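L-tyrosine isonitrile synthase (Pseudomonas aeruginosa, PDB 3E59) converts the amino group of L-tyrosine into an isonitrile with a carbon from ribulose 5-phosphate, a step on the way to paerucumarin. Local coordinates at residues S71-K76 with E208-P213; A201-F205 with R274-L278. All coordinates share one frame; numbering follows the deposited sequence.

Interaction 1: residues S71-K76 with E208-P213; sequences SPNPGK and EDGLTP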
ATOM      1  N   SER A  71      -0.717   9.355  -7.469  1.00 40.42           N
ATOM      2  CA  SER A  71       0.518   9.936  -8.015  1.00 38.25           C
ATOM      3  C   SER A  71       0.247  11.339  -8.583  1.00 38.96           C
ATOM      4  O   SER A  71      -0.791  11.554  -9.227  1.00 35.44           O
ATOM      5  CB  SER A  71       1.086   9.026  -9.105  1.00 39.24           C
ATOM      6  OG  SER A  71       1.947   9.731  -9.989  1.00 38.49           O
ATOM      7  N   PRO A  72       1.180  12.299  -8.361  1.00 40.18           N
ATOM      8  CA  PRO A  72       0.963  13.660  -8.870  1.00 40.91           C
ATOM      9  C   PRO A  72       1.182  13.766 -10.374  1.00 42.62           C
ATOM     10  O   PRO A  72       0.930  14.812 -10.957  1.00 45.26           O
ATOM     11  CB  PRO A  72       2.017  14.484  -8.125  1.00 41.60           C
ATOM     12  CG  PRO A  72       3.131  13.497  -7.854  1.00 42.04           C
ATOM     13  CD  PRO A  72       2.462  12.172  -7.633  1.00 38.31           C
ATOM     14  N   ASN A  73       1.658  12.689 -10.985  1.00 44.27           N
ATOM     15  CA  ASN A  73       1.941  12.653 -12.411  1.00 45.36           C
ATOM     16  C   ASN A  73       0.661  12.353 -13.198  1.00 47.87           C
ATOM     17  O   ASN A  73       0.140  11.233 -13.122  1.00 48.39           O
ATOM     18  CB  ASN A  73       3.019  11.591 -12.695  1.00 42.93           C
ATOM     19  CG  ASN A  73       3.515  11.607 -14.137  1.00 44.14           C
ATOM     20  OD1 ASN A  73       2.890  12.201 -15.024  1.00 42.57           O
ATOM     21  ND2 ASN A  73       4.656  10.952 -14.378  1.00 40.32           N
ATOM     22  N   PRO A  74       0.170  13.339 -13.988  1.00 49.36           N
ATOM     23  CA  PRO A  74      -1.063  13.135 -14.763  1.00 48.62           C
ATOM     24  C   PRO A  74      -0.915  12.079 -15.859  1.00 47.21           C
ATOM     25  O   PRO A  74      -1.909  11.637 -16.430  1.00 46.21           O
ATOM     26  CB  PRO A  74      -1.337  14.515 -15.392  1.00 50.58           C
ATOM     27  CG  PRO A  74      -0.389  15.478 -14.723  1.00 51.35           C
ATOM     28  CD  PRO A  74       0.756  14.674 -14.216  1.00 49.31           C
ATOM     29  N   GLY A  75       0.316  11.687 -16.159  1.00 47.51           N
ATOM     30  CA  GLY A  75       0.557  10.661 -17.162  1.00 45.90           C
ATOM     31  C   GLY A  75       0.432   9.251 -16.624  1.00 44.94           C
ATOM     32  O   GLY A  75       0.441   8.297 -17.404  1.00 47.38           O
ATOM     33  N   LYS A  76       0.330   9.117 -15.298  1.00 43.54           N
ATOM     34  CA  LYS A  76       0.288   7.801 -14.623  1.00 43.43           C
ATOM     35  C   LYS A  76      -1.117   7.412 -14.136  1.00 41.66           C
ATOM     36  O   LYS A  76      -1.446   6.231 -14.049  1.00 41.55           O
ATOM     37  CB  LYS A  76       1.259   7.750 -13.428  1.00 42.61           C
ATOM     38  CG  LYS A  76       2.747   7.884 -13.763  1.00 44.13           C
ATOM     39  CD  LYS A  76       3.654   7.011 -12.853  1.00 44.53           C
ATOM     40  CE  LYS A  76       3.270   7.068 -11.387  1.00 42.14           C
ATOM     41  NZ  LYS A  76       4.268   6.409 -10.486  1.00 41.71           N
ATOM     42  N   GLU A 208       9.462   8.105 -11.704  1.00 34.49           N
ATOM     43  CA  GLU A 208       8.316   8.039 -12.606  1.00 35.92           C
ATOM     44  C   GLU A 208       7.243   9.089 -12.304  1.00 36.02           C
ATOM     45  O   GLU A 208       6.616   9.615 -13.221  1.00 35.39           O
ATOM     46  CB  GLU A 208       7.759   6.617 -12.662  1.00 35.74           C
ATOM     47  CG  GLU A 208       8.707   5.687 -13.441  1.00 36.18           C
ATOM     48  CD  GLU A 208       8.247   4.241 -13.545  1.00 35.87           C
ATOM     49  OE1 GLU A 208       7.154   3.879 -13.065  1.00 36.53           O
ATOM     50  OE2 GLU A 208       9.007   3.441 -14.116  1.00 37.80           O
ATOM     51  N   ASP A 209       7.066   9.421 -11.026  1.00 35.72           N
ATOM     52  CA  ASP A 209       6.218  10.550 -10.628  1.00 35.79           C
ATOM     53  C   ASP A 209       6.671  11.875 -11.252  1.00 35.82           C
ATOM     54  O   ASP A 209       5.838  12.730 -11.548  1.00 36.01           O
ATOM     55  CB  ASP A 209       6.233  10.720  -9.109  1.00 34.89           C
ATOM     56  CG  ASP A 209       5.197   9.854  -8.399  1.00 37.85           C
ATOM     57  OD1 ASP A 209       4.398   9.153  -9.069  1.00 32.90           O
ATOM     58  OD2 ASP A 209       5.191   9.901  -7.150  1.00 36.69           O
ATOM     59  N   GLY A 210       7.989  12.048 -11.411  1.00 35.00           N
ATOM     60  CA  GLY A 210       8.561  13.279 -11.961  1.00 35.23           C
ATOM     61  C   GLY A 210       8.636  13.302 -13.479  1.00 37.51           C
ATOM     62  O   GLY A 210       8.775  14.364 -14.084  1.00 39.35           O
ATOM     63  N   LEU A 211       8.550  12.124 -14.092  1.00 38.93           N
ATOM     64  CA  LEU A 211       8.584  11.982 -15.541  1.00 40.94           C
ATOM     65  C   LEU A 211       7.229  12.295 -16.145  1.00 41.09           C
ATOM     66  O   LEU A 211       6.614  11.429 -16.763  1.00 41.22           O
ATOM     67  CB  LEU A 211       8.956  10.553 -15.937  1.00 43.55           C
ATOM     68  CG  LEU A 211      10.328  10.232 -16.519  1.00 46.75           C
ATOM     69  CD1 LEU A 211      10.279   8.801 -17.049  1.00 47.44           C
ATOM     70  CD2 LEU A 211      10.746  11.203 -17.624  1.00 44.74           C
ATOM     71  N   THR A 212       6.765  13.523 -15.951  1.00 42.82           N
ATOM     72  CA  THR A 212       5.501  13.975 -16.519  1.00 46.39           C
ATOM     73  C   THR A 212       5.641  14.009 -18.047  1.00 49.26           C
ATOM     74  O   THR A 212       6.679  14.425 -18.546  1.00 49.65           O
ATOM     75  CB  THR A 212       5.104  15.361 -15.951  1.00 44.67           C
ATOM     76  OG1 THR A 212       6.143  16.312 -16.213  1.00 47.04           O
ATOM     77  CG2 THR A 212       4.899  15.279 -14.440  1.00 44.34           C
ATOM     78  N   PRO A 213       4.616  13.541 -18.798  1.00 52.69           N
ATOM     79  CA  PRO A 213       4.705  13.533 -20.278  1.00 53.78           C
ATOM     80  C   PRO A 213       5.195  14.864 -20.870  1.00 55.05           C
ATOM     81  O   PRO A 213       5.806  14.881 -21.942  1.00 55.51           O
ATOM     82  CB  PRO A 213       3.260  13.246 -20.729  1.00 53.57           C
ATOM     83  CG  PRO A 213       2.405  13.301 -19.475  1.00 53.18           C
ATOM     84  CD  PRO A 213       3.328  12.996 -18.329  1.00 53.20           C
TER
HETATM   85  O   HOH W   1       5.918   4.268 -10.595  1.00 39.36           O
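Two flat polar groups, the carboxylate of Asp-209 and the side-chain amide of Asn-73, join the loop 71-76 to the C-terminal end of helix 193-210. An ST turn at Ser-71 and an Asx turn at Asn-73 shape the loop. One face of the carboxylate takes the hydroxyl of Ser-71, whose OG donates to Asp-209 OD1 over 2.7 Å; from the other face comes Lys-76, its NZ 3.1 Å from the same OD1 in a salt bridge. The amide nitrogen works largely in its own plane: Asn-73 ND2 donates to Glu-208 O at 2.6 Å, also in the carbonyl plane. A second bond, from Asn-73 ND2 to Leu-211 O, just past the helix (3.1 Å), is less regular, for the acceptor is tilted from the amide plane and the nitrogen stands above that of the carbonyl. Near the helix end, where carbonyls run short of amide donors, ND2 thus serves Glu-208 O, which within the segments otherwise takes only a weak bond from Leu-211 N.

Asn-73 CG lies anti to its backbone nitrogen (chi1 -172°), which carries the amide across to the helix while OD1 accepts from Gly-75 N at 2.9 Å. Both ends of the amide are therefore occupied, and its rotation is fixed. Leu-211 centres an inverse gamma turn, and Pro-213 packs on Gly-75. The strongest polar partner of Lys-76 NZ lies outside the segments, a hydrogen bond with His-282 ND1. A water completes the set, accepting from Lys-76 NZ at 2.7 Å and donating to Glu-208 OE1 at 2.8 Å.

Interaction 2: residues A201-F205 with R274-L278; sequences AITRF and RDDWL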
ATOM      1  N   ALA A 201      13.014   0.291  -5.844  1.00 35.49           N
ATOM      2  CA  ALA A 201      11.604   0.413  -6.199  1.00 35.31           C
ATOM      3  C   ALA A 201      11.026   1.781  -5.842  1.00 36.55           C
ATOM      4  O   ALA A 201      10.333   2.421  -6.657  1.00 37.86           O
ATOM      5  CB  ALA A 201      10.812  -0.677  -5.533  1.00 36.59           C
ATOM      6  N   ILE A 202      11.317   2.231  -4.625  1.00 35.88           N
ATOM      7  CA  ILE A 202      10.886   3.547  -4.173  1.00 35.51           C
ATOM      8  C   ILE A 202      11.499   4.660  -5.029  1.00 34.69           C
ATOM      9  O   ILE A 202      10.834   5.646  -5.324  1.00 37.26           O
ATOM     10  CB  ILE A 202      11.192   3.781  -2.671  1.00 35.73           C
ATOM     11  CG1 ILE A 202      10.528   2.693  -1.790  1.00 37.04           C
ATOM     12  CG2 ILE A 202      10.778   5.202  -2.247  1.00 34.63           C
ATOM     13  CD1 ILE A 202       8.984   2.455  -2.024  1.00 36.06           C
ATOM     14  N   THR A 203      12.762   4.504  -5.414  1.00 35.18           N
ATOM     15  CA  THR A 203      13.408   5.442  -6.345  1.00 33.74           C
ATOM     16  C   THR A 203      12.613   5.484  -7.657  1.00 33.19           C
ATOM     17  O   THR A 203      12.318   6.558  -8.181  1.00 34.47           O
ATOM     18  CB  THR A 203      14.872   5.056  -6.616  1.00 32.37           C
ATOM     19  OG1 THR A 203      15.590   4.999  -5.376  1.00 32.77           O
ATOM     20  CG2 THR A 203      15.554   6.078  -7.541  1.00 27.79           C
ATOM     21  N   ARG A 204      12.233   4.313  -8.156  1.00 33.68           N
ATOM     22  CA  ARG A 204      11.490   4.244  -9.410  1.00 36.24           C
ATOM     23  C   ARG A 204      10.134   4.954  -9.363  1.00 36.63           C
ATOM     24  O   ARG A 204       9.775   5.623 -10.334  1.00 35.61           O
ATOM     25  CB  ARG A 204      11.354   2.801  -9.913  1.00 38.75           C
ATOM     26  CG  ARG A 204      10.793   2.707 -11.341  1.00 38.03           C
ATOM     27  CD  ARG A 204      10.686   1.275 -11.842  1.00 41.15           C
ATOM     28  NE  ARG A 204       9.696   0.498 -11.092  1.00 45.59           N
ATOM     29  CZ  ARG A 204       9.999  -0.393 -10.145  1.00 47.54           C
ATOM     30  NH1 ARG A 204      11.274  -0.615  -9.830  1.00 48.22           N
ATOM     31  NH2 ARG A 204       9.034  -1.056  -9.511  1.00 44.99           N
ATOM     32  N   PHE A 205       9.394   4.821  -8.250  1.00 39.06           N
ATOM     33  CA  PHE A 205       8.104   5.514  -8.090  1.00 38.21           C
ATOM     34  C   PHE A 205       8.311   7.024  -8.134  1.00 36.97           C
ATOM     35  O   PHE A 205       7.574   7.741  -8.800  1.00 37.02           O
ATOM     36  CB  PHE A 205       7.418   5.211  -6.745  1.00 45.13           C
ATOM     37  CG  PHE A 205       7.098   3.758  -6.496  1.00 46.64           C
ATOM     38  CD1 PHE A 205       7.057   2.829  -7.522  1.00 47.91           C
ATOM     39  CD2 PHE A 205       6.790   3.338  -5.202  1.00 49.46           C
ATOM     40  CE1 PHE A 205       6.748   1.498  -7.260  1.00 49.66           C
ATOM     41  CE2 PHE A 205       6.472   1.996  -4.930  1.00 49.75           C
ATOM     42  CZ  PHE A 205       6.452   1.085  -5.956  1.00 48.49           C
ATOM     43  N   ARG A 274       0.601  -7.725 -13.215  1.00 37.74           N
ATOM     44  CA  ARG A 274       1.903  -8.297 -13.558  1.00 36.72           C
ATOM     45  C   ARG A 274       3.035  -7.768 -12.663  1.00 36.36           C
ATOM     46  O   ARG A 274       3.992  -8.485 -12.386  1.00 38.75           O
ATOM     47  CB  ARG A 274       2.240  -7.975 -15.022  1.00 40.88           C
ATOM     48  N   ASP A 275       2.921  -6.510 -12.237  1.00 33.27           N
ATOM     49  CA  ASP A 275       3.947  -5.838 -11.457  1.00 33.29           C
ATOM     50  C   ASP A 275       3.610  -5.915  -9.977  1.00 35.28           C
ATOM     51  O   ASP A 275       2.618  -5.331  -9.532  1.00 34.79           O
ATOM     52  CB  ASP A 275       4.081  -4.383 -11.911  1.00 32.47           C
ATOM     53  CG  ASP A 275       5.140  -3.604 -11.137  1.00 36.85           C
ATOM     54  OD1 ASP A 275       5.851  -4.172 -10.265  1.00 38.42           O
ATOM     55  OD2 ASP A 275       5.251  -2.388 -11.397  1.00 38.97           O
ATOM     56  N   ASP A 276       4.448  -6.630  -9.220  1.00 34.28           N
ATOM     57  CA  ASP A 276       4.257  -6.784  -7.762  1.00 32.63           C
ATOM     58  C   ASP A 276       4.407  -5.490  -6.966  1.00 29.73           C
ATOM     59  O   ASP A 276       3.945  -5.419  -5.827  1.00 31.11           O
ATOM     60  CB  ASP A 276       5.218  -7.837  -7.183  1.00 33.27           C
ATOM     61  CG  ASP A 276       4.847  -9.251  -7.583  1.00 35.57           C
ATOM     62  OD1 ASP A 276       3.966  -9.866  -6.929  1.00 35.32           O
ATOM     63  OD2 ASP A 276       5.455  -9.747  -8.554  1.00 35.12           O
ATOM     64  N   TRP A 277       5.080  -4.492  -7.544  1.00 26.53           N
ATOM     65  CA  TRP A 277       5.210  -3.168  -6.924  1.00 29.51           C
ATOM     66  C   TRP A 277       4.053  -2.194  -7.248  1.00 31.42           C
ATOM     67  O   TRP A 277       3.959  -1.111  -6.652  1.00 30.63           O
ATOM     68  CB  TRP A 277       6.558  -2.520  -7.316  1.00 30.16           C
ATOM     69  CG  TRP A 277       7.737  -3.204  -6.682  1.00 31.93           C
ATOM     70  CD1 TRP A 277       8.544  -4.150  -7.250  1.00 30.63           C
ATOM     71  CD2 TRP A 277       8.224  -3.010  -5.345  1.00 29.06           C
ATOM     72  NE1 TRP A 277       9.506  -4.548  -6.355  1.00 30.91           N
ATOM     73  CE2 TRP A 277       9.336  -3.864  -5.177  1.00 30.93           C
ATOM     74  CE3 TRP A 277       7.841  -2.185  -4.282  1.00 31.21           C
ATOM     75  CZ2 TRP A 277      10.062  -3.931  -3.975  1.00 30.05           C
ATOM     76  CZ3 TRP A 277       8.578  -2.243  -3.082  1.00 30.92           C
ATOM     77  CH2 TRP A 277       9.671  -3.115  -2.947  1.00 30.05           C
ATOM     78  N   LEU A 278       3.195  -2.563  -8.196  1.00 31.31           N
ATOM     79  CA  LEU A 278       2.178  -1.634  -8.679  1.00 31.98           C
ATOM     80  C   LEU A 278       0.991  -1.585  -7.731  1.00 31.57           C
ATOM     81  O   LEU A 278       0.497  -2.624  -7.293  1.00 31.05           O
ATOM     82  CB  LEU A 278       1.709  -2.004 -10.096  1.00 31.05           C
ATOM     83  CG  LEU A 278       0.796  -0.993 -10.819  1.00 31.62           C
ATOM     84  CD1 LEU A 278       1.442   0.399 -10.903  1.00 28.93           C
ATOM     85  CD2 LEU A 278       0.453  -1.500 -12.224  1.00 32.83           C
TER
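With CG anti to the carbonyl carbon (chi1 -70°) and the ring turned roughly square to the plane of CA, CB and CG, Trp-277 presents one indole face to the methyl of Ala-201. Arg-204 starts out the other way, CG anti to the backbone nitrogen, and a bend at chi3 brings its NH2 to the base of the same tryptophan. Helix 193-210 thus packs against a type I beta turn, Asp-275 to Leu-278. Ala-201 CB sits 3.3 Å from the centroid of the six-membered ring and 6° off its normal, a CH-pi contact over the centre. Arg-204 meets Trp-277 CB at the edge of its guanidinium, NH2 to CB 3.6 Å, and the guanidinium and indole planes stand 75° apart. Phe-205 brings its ring edge to the same carbon, CZ to Trp-277 CB 3.9 Å, and its CZ comes obliquely within 3.4 Å of Trp-277 O; Ala-201 O lies against one face of the phenyl.

The turn is braced from within by an Asx turn, Trp-277 N donating to Asp-275 OD1 at 2.8 Å. Outside the two segments, the Trp-277 ring also meets that of His-257. Arg-204 NH2 and Asp-275 OD2, at 4.4 Å, are too far apart for a salt bridge. Any electrostatic attraction between them is therefore probably modest, and the contact rests mainly on dispersion and on shape fitted around the indole.

Both interactions draw on helix 193-210, and together they illustrate how one helix can use different chemistry along its length. Interaction 2 engages residues further back along the helix and lies partly buried, its centre about 11 Å from the centre of the chain; interaction 1 holds the helix end near the surface, its centre about 18 Å from that of the chain. The deeper contact is largely aromatic and apolar, whereas the outer one relies on directional polar bonds, a salt bridge and a water. The two lie about 14 Å apart, centre to centre, and meet where Lys-76 NZ packs against Phe-205 O at 3.9 Å. His-282 lies near both, hydrogen-bonded to Lys-76 and with its ring against that of Phe-205.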